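Local coordinates for nucleoside diphosphate kinase (PDB 3MPD), which probably transfers the gamma phosphate of ATP to nucleoside diphosphates by a ping-pong mechanism through a phosphorylated enzyme intermediate, making the other nucleoside triphosphates, at residues P44-E47 against V48-H52. Sequence-based numbering, arbitrary orientation.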
loop_
_atom_site.group_PDB
_atom_site.type_symbol
_atom_site.label_atom_id
_atom_site.label_comp_id
_atom_site.label_asym_id
_atom_site.label_seq_id
_atom_site.Cartn_x
_atom_site.Cartn_y
_atom_site.Cartn_z
ATOM N N PRO A 44 -5.832 -10.395 10.411
ATOM C CA PRO A 44 -5.828 -11.810 10.054
ATOM C C PRO A 44 -6.739 -12.685 10.949
ATOM O O PRO A 44 -6.803 -12.483 12.162
ATOM C CB PRO A 44 -4.371 -12.223 10.242
ATOM C CG PRO A 44 -3.573 -10.946 10.152
ATOM C CD PRO A 44 -4.482 -9.907 10.753
ATOM N N LYS A 45 -7.428 -13.627 10.315
ATOM C CA LYS A 45 -8.264 -14.614 10.996
ATOM C C LYS A 45 -7.406 -15.820 11.431
ATOM O O LYS A 45 -6.486 -16.242 10.714
ATOM C CB LYS A 45 -9.396 -15.068 10.069
ATOM C CG LYS A 45 -10.489 -14.021 9.805
ATOM C CD LYS A 45 -11.165 -13.591 11.099
ATOM C CE LYS A 45 -12.649 -13.373 10.901
ATOM N NZ LYS A 45 -13.391 -13.689 12.159
ATOM N N ARG A 46 -7.698 -16.374 12.602
ATOM C CA ARG A 46 -6.928 -17.525 13.091
ATOM C C ARG A 46 -6.799 -18.668 12.060
ATOM O O ARG A 46 -5.708 -19.190 11.839
ATOM C CB ARG A 46 -7.530 -18.041 14.392
ATOM C CG ARG A 46 -6.886 -19.320 14.895
ATOM C CD ARG A 46 -7.613 -19.814 16.135
ATOM N NE ARG A 46 -7.419 -18.861 17.225
ATOM C CZ ARG A 46 -6.301 -18.759 17.944
ATOM N NH1 ARG A 46 -5.268 -19.569 17.716
ATOM N NH2 ARG A 46 -6.227 -17.852 18.913
ATOM N N GLU A 47 -7.911 -19.008 11.416
ATOM C CA GLU A 47 -7.978 -20.117 10.462
ATOM C C GLU A 47 -7.091 -19.859 9.254
ATOM O O GLU A 47 -6.380 -20.757 8.810
ATOM C CB GLU A 47 -9.426 -20.369 9.994
ATOM C CG GLU A 47 -10.493 -20.175 11.078
ATOM C CD GLU A 47 -10.926 -18.707 11.247
ATOM O OE1 GLU A 47 -10.497 -18.075 12.245
ATOM O OE2 GLU A 47 -11.694 -18.192 10.387
ATOM N N VAL A 48 -7.150 -18.647 8.706
ATOM C CA VAL A 48 -6.263 -18.284 7.607
ATOM C C VAL A 48 -4.765 -18.400 7.978
ATOM O O VAL A 48 -3.981 -18.929 7.193
ATOM C CB VAL A 48 -6.600 -16.899 6.992
ATOM C CG1 VAL A 48 -6.479 -15.793 8.008
ATOM C CG2 VAL A 48 -5.686 -16.588 5.802
ATOM N N LEU A 49 -4.384 -17.941 9.171
ATOM C CA LEU A 49 -2.984 -18.044 9.627
ATOM C C LEU A 49 -2.496 -19.489 9.735
ATOM O O LEU A 49 -1.374 -19.808 9.323
ATOM C CB LEU A 49 -2.787 -17.318 10.957
ATOM C CG LEU A 49 -2.806 -15.793 10.843
ATOM C CD1 LEU A 49 -2.876 -15.184 12.212
ATOM C CD2 LEU A 49 -1.603 -15.267 10.060
ATOM N N GLU A 50 -3.360 -20.359 10.266
ATOM C CA GLU A 50 -3.088 -21.796 10.389
ATOM C C GLU A 50 -2.887 -22.472 9.025
ATOM O O GLU A 50 -2.067 -23.378 8.887
ATOM C CB GLU A 50 -4.212 -22.484 11.211
ATOM C CG GLU A 50 -4.213 -22.000 12.673
ATOM C CD GLU A 50 -5.354 -22.526 13.549
ATOM O OE1 GLU A 50 -6.306 -23.166 13.043
ATOM O OE2 GLU A 50 -5.282 -22.279 14.774
ATOM N N THR A 51 -3.632 -22.021 8.021
ATOM C CA THR A 51 -3.441 -22.490 6.643
ATOM C C THR A 51 -2.136 -21.938 6.059
ATOM O O THR A 51 -1.335 -22.689 5.507
ATOM C CB THR A 51 -4.610 -22.066 5.745
ATOM O OG1 THR A 51 -5.827 -22.483 6.356
ATOM C CG2 THR A 51 -4.485 -22.679 4.339
ATOM N N HIS A 52 -1.945 -20.622 6.171
ATOM C CA HIS A 52 -0.697 -19.954 5.738
ATOM C C HIS A 52 0.548 -20.647 6.302
ATOM O O HIS A 52 1.508 -20.900 5.571
ATOM C CB HIS A 52 -0.708 -18.469 6.125
ATOM C CG HIS A 52 0.512 -17.713 5.676
ATOM N ND1 HIS A 52 0.540 -16.953 4.523
ATOM C CD2 HIS A 52 1.744 -17.601 6.227
ATOM C CE1 HIS A 52 1.737 -16.407 4.387
ATOM N NE2 HIS A 52 2.489 -16.790 5.405
#
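P44 and L49 meet in a hydrophobic staple across the start of helix 46-52, and R46 with E50 and E47 with T51 carry this local contact on through the body of that short helix, which follows closely on strand 35-42, outermost in the sheet of this chain. K45 takes the N-cap position, and the i to i+4 ladder begins at its carbonyl: L49 N donates to K45 O at 3.1 Å, although K45 O is less surely placed. E50 N then donates to R46 O at 3.1 Å. One rung further on, E47 O is gripped twice. T51 N donates to E47 O at 3.1 Å and T51 OG1, also at 3.1 Å, comes in from the opposite face of the carbonyl plane; the hydroxyl can fold back this way because it sits beside its own backbone N (chi1 -53°), so the threonine spends its proton on the preceding turn.

On the outer side, E50, extended beyond CG, carries its OE2 across to R46 CG at 3.4 Å, where it faces the edge of the guanidinium. The salt bridge itself is long, R46 NH1 to E50 OE2, 4.0 Å, and the two planes stand 62° apart; R46 NH2 has its firmer partner in E67.

Turned the other way, L49 sets CD1 against P44 CB at 3.9 Å, which closes the staple from N' to N4. Beyond it, L49 packs on V66 and M69 of helix 62-69, while P44 and L49 both rest on W134 of helix 124-134, and H52 meets edge-to-face the ring of H119 of strand 118-120, the histidine probably phosphorylated during the reaction.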